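Local coordinates for conserved Protein MTH1675 (Methanothermobacter thermautotrophicus, PDB 1T57) that is of unknown function but binds flavin mononucleotide and magnesium and carries a domain related to the alpha/beta domain of pyruvate kinase, at residues A[46-57]-A[162-171]. Residues are numbered along the deposited sequence; the frame is centred on the assembly and turned at random.
Sequences RADQLGIRNFVV and IPVDEEVIAI
Two neighbouring parallel strands of the mixed central sheet, 54-57 and 168-171, pair here, and the end of helix 36-50 packs over one side of them. Opposite Phe55, Ile169 bonds to the residues flanking it: its N donates to Asn54 O, whose position is less certain, while its O accepts from Val56 N (3.3 Å), the donor lying 20° out of the carbonyl plane. Val56 O then takes Ile171 N (3.1 Å). Phe55 and Ile169 project side by side from one face, Phe55 CD2 meeting Ile169 CB obliquely at 3.7 Å. With its CG1 anti to the carbonyl carbon (chi1 -59°), Ile169 reaches beneath the helix end, where Ile52 crosses it at about a right angle, Ile52 CG2 resting 3.5 Å from Ile169 CG1, and Arg46 CG meets its CD1; the guanidinium pairs with Glu199. An alanine in place of Ile52 would probably open a gap between the Schellman motif at Gly51 and Ile169. The other face holds Val56 CG1 against Ala170 CB (3.8 Å), covered by helix 144-158. A water donates to Leu50 O and, at 2.8 Å, to Glu167 OE1. Apolar packing thus fills the space between helix end and sheet, while the charged ends of Arg46 and Glu167 are paired outside it, the latter with Arg205 of a second subunit.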
loop_
_atom_site.group_PDB
_atom_site.type_symbol
_atom_site.label_atom_id
_atom_site.label_comp_id
_atom_site.label_asym_id
_atom_site.label_seq_id
_atom_site.Cartn_x
_atom_site.Cartn_y
_atom_site.Cartn_z
ATOM N N ARG A 46 32.408 25.097 -4.238
ATOM C CA ARG A 46 32.465 23.645 -4.233
ATOM C C ARG A 46 32.547 23.092 -5.637
ATOM O O ARG A 46 33.169 22.055 -5.858
ATOM C CB ARG A 46 31.258 23.049 -3.507
ATOM C CG ARG A 46 31.227 21.550 -3.537
ATOM C CD ARG A 46 32.323 20.937 -2.693
ATOM N NE ARG A 46 31.881 20.725 -1.326
ATOM C CZ ARG A 46 32.026 21.604 -0.343
ATOM N NH1 ARG A 46 32.610 22.771 -0.567
ATOM N NH2 ARG A 46 31.595 21.308 0.875
ATOM N N ALA A 47 31.934 23.781 -6.591
ATOM C CA ALA A 47 32.007 23.319 -7.960
ATOM C C ALA A 47 33.460 23.404 -8.452
ATOM O O ALA A 47 34.006 22.440 -9.001
ATOM C CB ALA A 47 31.096 24.140 -8.842
ATOM N N ASP A 48 34.101 24.550 -8.256
ATOM C CA ASP A 48 35.501 24.683 -8.672
ATOM C C ASP A 48 36.313 23.580 -7.999
ATOM O O ASP A 48 37.068 22.849 -8.648
ATOM C CB ASP A 48 36.059 26.035 -8.234
ATOM C CG ASP A 48 35.442 27.188 -8.987
ATOM O OD1 ASP A 48 35.573 28.342 -8.515
ATOM O OD2 ASP A 48 34.836 26.938 -10.056
ATOM N N GLN A 49 36.143 23.482 -6.681
ATOM C CA GLN A 49 36.855 22.496 -5.890
ATOM C C GLN A 49 36.771 21.093 -6.459
ATOM O O GLN A 49 37.783 20.399 -6.549
ATOM C CB GLN A 49 36.338 22.503 -4.445
ATOM C CG GLN A 49 36.629 23.808 -3.701
ATOM C CD GLN A 49 36.274 23.751 -2.224
ATOM O OE1 GLN A 49 36.309 24.769 -1.530
ATOM N NE2 GLN A 49 35.943 22.559 -1.734
ATOM N N LEU A 50 35.579 20.676 -6.865
ATOM C CA LEU A 50 35.420 19.323 -7.375
ATOM C C LEU A 50 35.421 19.197 -8.887
ATOM O O LEU A 50 35.472 18.087 -9.404
ATOM C CB LEU A 50 34.123 18.709 -6.837
ATOM C CG LEU A 50 33.848 18.537 -5.345
ATOM C CD1 LEU A 50 32.365 18.385 -5.205
ATOM C CD2 LEU A 50 34.548 17.327 -4.734
ATOM N N GLY A 51 35.349 20.307 -9.609
ATOM C CA GLY A 51 35.310 20.187 -11.060
ATOM C C GLY A 51 33.971 19.614 -11.533
ATOM O O GLY A 51 33.901 18.616 -12.263
ATOM N N ILE A 52 32.895 20.263 -11.111
ATOM C CA ILE A 52 31.552 19.846 -11.471
ATOM C C ILE A 52 30.994 20.890 -12.421
ATOM O O ILE A 52 31.156 22.083 -12.187
ATOM C CB ILE A 52 30.674 19.719 -10.184
ATOM C CG1 ILE A 52 31.004 18.395 -9.493
ATOM C CG2 ILE A 52 29.184 19.841 -10.503
ATOM C CD1 ILE A 52 30.502 18.283 -8.059
ATOM N N ARG A 53 30.361 20.440 -13.501
ATOM C CA ARG A 53 29.804 21.365 -14.475
ATOM C C ARG A 53 28.325 21.127 -14.768
ATOM O O ARG A 53 27.779 21.694 -15.719
ATOM C CB ARG A 53 30.597 21.303 -15.780
ATOM C CG ARG A 53 30.102 20.274 -16.792
ATOM C CD ARG A 53 30.906 20.363 -18.091
ATOM N NE ARG A 53 30.308 19.580 -19.171
ATOM C CZ ARG A 53 30.874 19.384 -20.360
ATOM N NH1 ARG A 53 32.059 19.914 -20.637
ATOM N NH2 ARG A 53 30.258 18.642 -21.273
ATOM N N ASN A 54 27.685 20.295 -13.947
ATOM C CA ASN A 54 26.259 19.990 -14.086
ATOM C C ASN A 54 25.445 20.500 -12.874
ATOM O O ASN A 54 25.700 20.127 -11.721
ATOM C CB ASN A 54 26.072 18.486 -14.257
ATOM C CG ASN A 54 26.499 18.000 -15.639
ATOM O OD1 ASN A 54 25.802 18.238 -16.647
ATOM N ND2 ASN A 54 27.653 17.320 -15.696
ATOM N N PHE A 55 24.469 21.369 -13.129
ATOM C CA PHE A 55 23.667 21.908 -12.037
ATOM C C PHE A 55 22.182 21.808 -12.303
ATOM O O PHE A 55 21.711 22.266 -13.328
ATOM C CB PHE A 55 23.990 23.393 -11.794
ATOM C CG PHE A 55 25.425 23.683 -11.472
ATOM C CD1 PHE A 55 26.380 23.785 -12.477
ATOM C CD2 PHE A 55 25.824 23.848 -10.154
ATOM C CE1 PHE A 55 27.725 24.063 -12.166
ATOM C CE2 PHE A 55 27.152 24.123 -9.839
ATOM C CZ PHE A 55 28.104 24.222 -10.847
ATOM N N VAL A 56 21.442 21.224 -11.372
ATOM C CA VAL A 56 20.006 21.156 -11.547
ATOM C C VAL A 56 19.428 22.032 -10.449
ATOM O O VAL A 56 19.767 21.858 -9.275
ATOM C CB VAL A 56 19.482 19.735 -11.421
ATOM C CG1 VAL A 56 19.892 19.130 -10.070
ATOM C CG2 VAL A 56 17.970 19.743 -11.611
ATOM N N VAL A 57 18.564 22.975 -10.816
ATOM C CA VAL A 57 18.011 23.902 -9.828
ATOM C C VAL A 57 16.527 24.129 -9.909
ATOM O O VAL A 57 15.995 24.381 -10.978
ATOM C CB VAL A 57 18.642 25.300 -9.949
ATOM C CG1 VAL A 57 18.250 26.148 -8.760
ATOM C CG2 VAL A 57 20.123 25.190 -10.055
ATOM N N ILE A 162 20.226 15.789 -17.506
ATOM C CA ILE A 162 21.489 15.653 -16.771
ATOM C C ILE A 162 21.858 14.165 -16.728
ATOM O O ILE A 162 21.004 13.296 -16.952
ATOM C CB ILE A 162 21.430 16.202 -15.349
ATOM C CG1 ILE A 162 20.489 15.348 -14.504
ATOM C CG2 ILE A 162 21.066 17.641 -15.390
ATOM C CD1 ILE A 162 20.271 15.844 -13.116
ATOM N N PRO A 163 23.135 13.851 -16.461
ATOM C CA PRO A 163 23.649 12.472 -16.390
ATOM C C PRO A 163 23.356 11.771 -15.082
ATOM O O PRO A 163 23.130 12.419 -14.081
ATOM C CB PRO A 163 25.156 12.653 -16.550
ATOM C CG PRO A 163 25.379 13.946 -15.842
ATOM C CD PRO A 163 24.229 14.822 -16.269
ATOM N N VAL A 164 23.411 10.445 -15.095
ATOM C CA VAL A 164 23.193 9.633 -13.899
ATOM C C VAL A 164 24.497 8.866 -13.776
ATOM O O VAL A 164 24.629 7.882 -13.029
ATOM C CB VAL A 164 22.041 8.666 -14.126
ATOM C CG1 VAL A 164 20.810 9.456 -14.519
ATOM C CG2 VAL A 164 22.389 7.659 -15.228
ATOM N N ASP A 165 25.449 9.377 -14.553
ATOM C CA ASP A 165 26.807 8.873 -14.707
ATOM C C ASP A 165 27.739 9.492 -13.681
ATOM O O ASP A 165 28.362 8.790 -12.896
ATOM C CB ASP A 165 27.310 9.253 -16.109
ATOM C CG ASP A 165 28.016 8.114 -16.827
ATOM O OD1 ASP A 165 28.710 8.362 -17.848
ATOM O OD2 ASP A 165 27.866 6.967 -16.374
ATOM N N GLU A 166 27.821 10.818 -13.701
ATOM C CA GLU A 166 28.710 11.568 -12.823
ATOM C C GLU A 166 28.047 12.416 -11.728
ATOM O O GLU A 166 26.849 12.332 -11.493
ATOM C CB GLU A 166 29.603 12.451 -13.692
ATOM C CG GLU A 166 28.826 13.194 -14.758
ATOM C CD GLU A 166 29.688 13.705 -15.918
ATOM O OE1 GLU A 166 30.374 14.741 -15.758
ATOM O OE2 GLU A 166 29.685 13.061 -16.994
ATOM N N GLU A 167 28.854 13.233 -11.061
ATOM C CA GLU A 167 28.363 14.061 -9.985
ATOM C C GLU A 167 27.757 15.355 -10.483
ATOM O O GLU A 167 28.156 15.881 -11.516
ATOM C CB GLU A 167 29.476 14.351 -8.987
ATOM C CG GLU A 167 30.062 13.095 -8.393
ATOM C CD GLU A 167 30.963 13.373 -7.207
ATOM O OE1 GLU A 167 31.518 14.492 -7.109
ATOM O OE2 GLU A 167 31.126 12.463 -6.372
ATOM N N VAL A 168 26.791 15.852 -9.716
ATOM C CA VAL A 168 26.049 17.059 -10.029
ATOM C C VAL A 168 25.749 17.813 -8.732
ATOM O O VAL A 168 25.722 17.215 -7.650
ATOM C CB VAL A 168 24.686 16.700 -10.697
ATOM C CG1 VAL A 168 23.940 17.955 -11.072
ATOM C CG2 VAL A 168 24.908 15.816 -11.912
ATOM N N ILE A 169 25.530 19.117 -8.828
ATOM C CA ILE A 169 25.204 19.889 -7.635
ATOM C C ILE A 169 23.711 20.188 -7.751
ATOM O O ILE A 169 23.303 20.791 -8.737
ATOM C CB ILE A 169 25.994 21.225 -7.583
ATOM C CG1 ILE A 169 27.514 20.945 -7.592
ATOM C CG2 ILE A 169 25.580 22.025 -6.356
ATOM C CD1 ILE A 169 28.272 21.322 -6.282
ATOM N N ALA A 170 22.912 19.749 -6.772
ATOM C CA ALA A 170 21.458 19.974 -6.773
ATOM C C ALA A 170 21.105 21.110 -5.816
ATOM O O ALA A 170 21.594 21.138 -4.702
ATOM C CB ALA A 170 20.732 18.700 -6.357
ATOM N N ILE A 171 20.238 22.022 -6.253
ATOM C CA ILE A 171 19.858 23.206 -5.457
ATOM C C ILE A 171 18.356 23.374 -5.227
ATOM O O ILE A 171 17.546 23.420 -6.161
ATOM C CB ILE A 171 20.411 24.512 -6.150
ATOM C CG1 ILE A 171 21.951 24.487 -6.138
ATOM C CG2 ILE A 171 19.902 25.764 -5.467
ATOM C CD1 ILE A 171 22.648 25.317 -7.266
HETATM O O HOH W 1 33.570 15.639 -8.621
#